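Side-chain contacts in conserved hypothetical protein (Chlorobium tepidum TLS, PDB 1T6S), which is segregation and condensation protein B (ScpB), a winged-helix protein involved in chromosome partitioning: residues T32-K35 and S39-Q42; E47-Y52 and T58-A63. All coordinates share one frame; numbering follows the deposited sequence.

Interaction 1: residues T32-K35 and S39-Q42. With NO3 (nitrate ion), chain H.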
loop_
_atom_site.group_PDB
_atom_site.type_symbol
_atom_site.label_atom_id
_atom_site.label_comp_id
_atom_site.label_asym_id
_atom_site.label_seq_id
_atom_site.Cartn_x
_atom_site.Cartn_y
_atom_site.Cartn_z
ATOM N N THR A 32 32.155 12.575 -8.046
ATOM C CA THR A 32 33.569 12.256 -8.217
ATOM C C THR A 32 34.318 13.432 -8.844
ATOM O O THR A 32 35.531 13.377 -9.046
ATOM C CB THR A 32 33.745 10.989 -9.112
ATOM O OG1 THR A 32 33.227 11.243 -10.423
ATOM C CG2 THR A 32 32.987 9.808 -8.515
ATOM N N ALA A 33 33.585 14.503 -9.140
ATOM C CA ALA A 33 34.164 15.686 -9.760
ATOM C C ALA A 33 34.961 15.284 -11.003
ATOM O O ALA A 33 36.026 15.849 -11.273
ATOM C CB ALA A 33 35.076 16.428 -8.755
ATOM N N HIS A 34 34.445 14.300 -11.741
ATOM C CA HIS A 34 35.064 13.813 -12.983
ATOM C C HIS A 34 34.052 13.924 -14.125
ATOM O O HIS A 34 32.936 13.413 -14.012
ATOM C CB HIS A 34 35.491 12.339 -12.855
ATOM C CG HIS A 34 36.256 11.826 -14.040
ATOM N ND1 HIS A 34 37.577 12.148 -14.271
ATOM C CD2 HIS A 34 35.874 11.041 -15.079
ATOM C CE1 HIS A 34 37.975 11.586 -15.400
ATOM N NE2 HIS A 34 36.961 10.910 -15.908
ATOM N N LYS A 35 34.447 14.588 -15.213
ATOM C CA LYS A 35 33.577 14.769 -16.374
ATOM C C LYS A 35 33.490 13.525 -17.259
ATOM O O LYS A 35 33.982 13.510 -18.393
ATOM C CB LYS A 35 34.049 15.955 -17.227
ATOM C CG LYS A 35 33.912 17.324 -16.567
ATOM C CD LYS A 35 34.501 18.414 -17.459
ATOM C CE LYS A 35 34.241 19.815 -16.900
ATOM N NZ LYS A 35 34.655 19.923 -15.474
ATOM N N SER A 39 30.500 6.823 -22.620
ATOM C CA SER A 39 31.287 5.685 -23.028
ATOM C C SER A 39 32.372 5.387 -21.992
ATOM O O SER A 39 32.637 4.224 -21.665
ATOM C CB SER A 39 31.913 5.968 -24.392
ATOM O OG SER A 39 32.469 4.784 -24.913
ATOM N N GLU A 40 32.999 6.439 -21.473
ATOM C CA GLU A 40 34.042 6.276 -20.462
ATOM C C GLU A 40 33.473 5.644 -19.192
ATOM O O GLU A 40 34.109 4.783 -18.592
ATOM C CB GLU A 40 34.698 7.632 -20.134
ATOM C CG GLU A 40 35.731 7.582 -18.996
ATOM C CD GLU A 40 36.262 8.955 -18.591
ATOM O OE1 GLU A 40 35.591 9.975 -18.862
ATOM O OE2 GLU A 40 37.353 9.023 -17.982
ATOM N N LEU A 41 32.262 6.045 -18.801
ATOM C CA LEU A 41 31.649 5.503 -17.585
ATOM C C LEU A 41 31.354 4.016 -17.718
ATOM O O LEU A 41 31.587 3.234 -16.795
ATOM C CB LEU A 41 30.346 6.236 -17.256
ATOM C CG LEU A 41 29.978 6.441 -15.778
ATOM C CD1 LEU A 41 28.466 6.471 -15.637
ATOM C CD2 LEU A 41 30.566 5.350 -14.898
ATOM N N GLN A 42 30.817 3.628 -18.866
ATOM C CA GLN A 42 30.490 2.228 -19.098
ATOM C C GLN A 42 31.751 1.371 -19.100
ATOM O O GLN A 42 31.728 0.221 -18.656
ATOM C CB GLN A 42 29.754 2.072 -20.430
ATOM C CG GLN A 42 29.323 0.645 -20.710
ATOM C CD GLN A 42 28.432 0.091 -19.602
ATOM O OE1 GLN A 42 27.347 0.614 -19.333
ATOM N NE2 GLN A 42 28.898 -0.970 -18.950
HETATM N N NO3 H . 26.444 -3.121 -17.691
HETATM O O1 NO3 H . 27.208 -3.661 -18.506
HETATM O O2 NO3 H . 25.279 -3.400 -17.774
HETATM O O3 NO3 H . 26.936 -2.364 -16.891
HETATM O O HOH W 1 36.395 12.552 -19.369
#
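In Glu-40, CG stands anti to the backbone N (chi1 175°) and the chain runs on extended, carrying the carboxylate out from the helix toward His-34, whose own anti CG (chi1 -174°) brings the NE2 end of the ring up to it. The two side chains approach from opposite directions, and the imidazole presents its edge to the carboxylate. His-34 NE2 donates to Glu-40 OE2 over 2.8 Å in a fairly straight bond that stays near the ring plane but meets the oxygen from above the carboxylate plane; the two planes lie 68° apart. Glu-40 OE1 also takes part in a water bridge, its water lying 2.7 Å from OE1 and 2.8 Å from Lys-35 O. With an alanine here in place of Glu-40, His-34 NE2 would probably lose its acceptor and the water its anchor on the helix, leaving the imidazole freer to turn. This surface His-carboxylate pair bridges the turn between two helices. The loop follows helix 25-31, Glu-40 sits in the first turn of helix 38-55, and His-34 touches Leu-8 of helix 2-18 while Leu-41 packs on Leu-12 of that helix and on Leu-28 of helix 25-31.

Interaction 2: residues E47-Y52 and T58-A63. With NO3 (nitrate ion), chain L; NO3 (nitrate ion), chain H.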
loop_
_atom_site.group_PDB
_atom_site.type_symbol
_atom_site.label_atom_id
_atom_site.label_comp_id
_atom_site.label_asym_id
_atom_site.label_seq_id
_atom_site.Cartn_x
_atom_site.Cartn_y
_atom_site.Cartn_z
ATOM N N GLU A 47 35.255 -2.684 -16.369
ATOM C CA GLU A 47 36.468 -3.113 -15.670
ATOM C C GLU A 47 36.138 -3.682 -14.289
ATOM O O GLU A 47 36.655 -4.735 -13.907
ATOM C CB GLU A 47 37.472 -1.954 -15.537
ATOM C CG GLU A 47 38.734 -2.330 -14.747
ATOM C CD GLU A 47 39.899 -1.353 -14.929
ATOM O OE1 GLU A 47 39.775 -0.397 -15.736
ATOM O OE2 GLU A 47 40.954 -1.556 -14.260
ATOM N N LEU A 48 35.270 -2.991 -13.548
ATOM C CA LEU A 48 34.875 -3.464 -12.228
ATOM C C LEU A 48 34.228 -4.847 -12.386
ATOM O O LEU A 48 34.588 -5.791 -11.678
ATOM C CB LEU A 48 33.885 -2.486 -11.569
ATOM C CG LEU A 48 34.416 -1.103 -11.130
ATOM C CD1 LEU A 48 33.278 -0.232 -10.596
ATOM C CD2 LEU A 48 35.491 -1.289 -10.067
ATOM N N ASN A 49 33.270 -4.965 -13.303
ATOM C CA ASN A 49 32.605 -6.251 -13.527
ATOM C C ASN A 49 33.629 -7.325 -13.912
ATOM O O ASN A 49 33.460 -8.499 -13.575
ATOM C CB ASN A 49 31.517 -6.135 -14.607
ATOM C CG ASN A 49 30.182 -5.612 -14.052
ATOM O OD1 ASN A 49 29.822 -5.887 -12.896
ATOM N ND2 ASN A 49 29.440 -4.880 -14.883
ATOM N N ARG A 50 34.692 -6.932 -14.611
ATOM C CA ARG A 50 35.724 -7.902 -14.965
ATOM C C ARG A 50 36.437 -8.375 -13.693
ATOM O O ARG A 50 36.731 -9.569 -13.547
ATOM C CB ARG A 50 36.711 -7.313 -15.979
ATOM C CG ARG A 50 36.405 -7.729 -17.418
ATOM C CD ARG A 50 37.526 -7.341 -18.396
ATOM N NE ARG A 50 37.546 -5.910 -18.695
ATOM C CZ ARG A 50 36.675 -5.303 -19.496
ATOM N NH1 ARG A 50 35.712 -5.996 -20.087
ATOM N NH2 ARG A 50 36.770 -4.002 -19.705
ATOM N N ASP A 51 36.693 -7.458 -12.761
ATOM C CA ASP A 51 37.338 -7.825 -11.496
ATOM C C ASP A 51 36.444 -8.728 -10.641
ATOM O O ASP A 51 36.943 -9.602 -9.921
ATOM C CB ASP A 51 37.703 -6.580 -10.671
ATOM C CG ASP A 51 38.871 -5.799 -11.264
ATOM O OD1 ASP A 51 39.867 -6.443 -11.671
ATOM O OD2 ASP A 51 38.799 -4.540 -11.308
ATOM N N TYR A 52 35.129 -8.499 -10.706
ATOM C CA TYR A 52 34.162 -9.311 -9.947
ATOM C C TYR A 52 34.201 -10.737 -10.487
ATOM O O TYR A 52 34.189 -11.708 -9.728
ATOM C CB TYR A 52 32.739 -8.736 -10.089
ATOM C CG TYR A 52 32.588 -7.336 -9.521
ATOM C CD1 TYR A 52 31.599 -6.466 -10.008
ATOM C CD2 TYR A 52 33.482 -6.850 -8.558
ATOM C CE1 TYR A 52 31.516 -5.138 -9.566
ATOM C CE2 TYR A 52 33.405 -5.525 -8.104
ATOM C CZ TYR A 52 32.426 -4.678 -8.621
ATOM O OH TYR A 52 32.399 -3.361 -8.235
ATOM N N THR A 58 29.823 -12.697 -6.190
ATOM C CA THR A 58 28.487 -13.174 -6.538
ATOM C C THR A 58 27.528 -12.094 -7.039
ATOM O O THR A 58 26.323 -12.324 -7.144
ATOM C CB THR A 58 27.861 -13.880 -5.321
ATOM O OG1 THR A 58 27.766 -12.957 -4.220
ATOM C CG2 THR A 58 28.726 -15.077 -4.912
ATOM N N PHE A 59 28.071 -10.921 -7.351
ATOM C CA PHE A 59 27.261 -9.809 -7.836
ATOM C C PHE A 59 27.910 -9.101 -9.025
ATOM O O PHE A 59 29.104 -9.277 -9.300
ATOM C CB PHE A 59 27.009 -8.815 -6.695
ATOM C CG PHE A 59 28.235 -8.503 -5.879
ATOM C CD1 PHE A 59 29.242 -7.701 -6.386
ATOM C CD2 PHE A 59 28.386 -9.037 -4.601
ATOM C CE1 PHE A 59 30.383 -7.431 -5.632
ATOM C CE2 PHE A 59 29.525 -8.771 -3.838
ATOM C CZ PHE A 59 30.520 -7.970 -4.355
ATOM N N ARG A 60 27.112 -8.299 -9.724
ATOM C CA ARG A 60 27.582 -7.551 -10.896
ATOM C C ARG A 60 26.844 -6.239 -11.005
ATOM O O ARG A 60 25.707 -6.122 -10.546
ATOM C CB ARG A 60 27.316 -8.320 -12.202
ATOM C CG ARG A 60 28.032 -9.653 -12.353
ATOM C CD ARG A 60 29.528 -9.501 -12.580
ATOM N NE ARG A 60 30.165 -10.795 -12.837
ATOM C CZ ARG A 60 30.451 -11.696 -11.902
ATOM N NH1 ARG A 60 30.169 -11.446 -10.627
ATOM N NH2 ARG A 60 30.994 -12.865 -12.245
ATOM N N ILE A 61 27.492 -5.256 -11.623
ATOM C CA ILE A 61 26.862 -3.966 -11.854
ATOM C C ILE A 61 26.134 -4.032 -13.212
ATOM O O ILE A 61 26.701 -4.451 -14.226
ATOM C CB ILE A 61 27.897 -2.801 -11.878
ATOM C CG1 ILE A 61 28.501 -2.613 -10.474
ATOM C CG2 ILE A 61 27.217 -1.520 -12.337
ATOM C CD1 ILE A 61 29.748 -1.738 -10.435
ATOM N N HIS A 62 24.869 -3.622 -13.203
ATOM C CA HIS A 62 24.011 -3.609 -14.380
ATOM C C HIS A 62 23.510 -2.203 -14.730
ATOM O O HIS A 62 23.107 -1.417 -13.856
ATOM C CB HIS A 62 22.788 -4.504 -14.150
ATOM C CG HIS A 62 23.116 -5.956 -13.991
ATOM N ND1 HIS A 62 22.981 -6.864 -15.018
ATOM C CD2 HIS A 62 23.559 -6.661 -12.924
ATOM C CE1 HIS A 62 23.321 -8.065 -14.589
ATOM N NE2 HIS A 62 23.676 -7.968 -13.322
ATOM N N ALA A 63 23.521 -1.903 -16.023
ATOM C CA ALA A 63 23.049 -0.626 -16.531
ATOM C C ALA A 63 21.584 -0.819 -16.891
ATOM O O ALA A 63 21.271 -1.421 -17.922
ATOM C CB ALA A 63 23.841 -0.235 -17.776
HETATM N N NO3 L . 21.857 -5.233 -17.699
HETATM O O1 NO3 L . 21.109 -5.921 -16.991
HETATM O O2 NO3 L . 21.374 -4.700 -18.643
HETATM O O3 NO3 L . 23.023 -5.155 -17.373
HETATM N N NO3 H . 26.444 -3.121 -17.691
HETATM O O1 NO3 H . 27.208 -3.661 -18.506
HETATM O O2 NO3 H . 25.279 -3.400 -17.774
HETATM O O3 NO3 H . 26.936 -2.364 -16.891
#
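Asn-49 grips the backbone of Ile-61 from both sides of its amide. Ile-61 N donates to Asn-49 OD1 at 2.7 Å, and Asn-49 ND2 returns a bond to Ile-61 O at 2.8 Å; each donor lies in the carbonyl plane, on a lone pair, and the two nearly straight bonds fix the rotation of the carboxamide. With CG beside the backbone N (chi1 -83°), the amide swings from the flank of the helix to the strand.

The tightly packed part is formed by Leu-48, Tyr-52, Phe-59 and Ile-61. Leu-48 CD1 meets Ile-61 CD1 at 3.8 Å, and Ile-61 CD1 also sits at the edge of the Tyr-52 ring. One face of that ring has Leu-48 O over its centre; on the opposite face Phe-59 points its edge inward in a T-shaped stack, centroids 5.5 Å apart and planes at 71°. The tyrosine hydroxyl is hydrogen-bonded to Glu-13 of helix 2-18.

Here the 47-52 part of helix 38-55 runs nearly antiparallel to strand 59-63, at 157° with the axes of these short segments 8.0 Å apart, joining the last helix of a helix-turn-helix unit to the first strand of its wing, hairpin 59-64/67-72.

Toward the more exposed side the contact loosens. Arg-60 bends at chi2 and lays its guanidinium over Tyr-52 CB, held by NH1 bonding to Phe-59 O at 2.8 Å and by a salt bridge from NH2 to Glu-53. Farther along the strand the CB of His-62 is directed away from the helix, though its ring comes back somewhat nearer, and its ND1 holds two oxygens of a nitrate, O1 and O3, each at 2.9 Å; that ion is probably from the crystallisation liquor.

How the interactions relate
Helix 38-55 carries both contacts in series: interaction 1 fastens its first turns to the preceding loop, interaction 2 fastens its later turns to the strand that follows. Their centres are about 17 Å apart, yet they touch where Gln-42 OE1 packs 3.9 Å from Ala-63 CB. A nitrate ion, probably from the crystallisation liquor, spans the same place. Gln-42 NE2 donates to its O3 at 3.2 Å, and Ala-63 N donates to its O2 at 2.9 Å, so in this crystal one anion bridges Gln-42 and Ala-63.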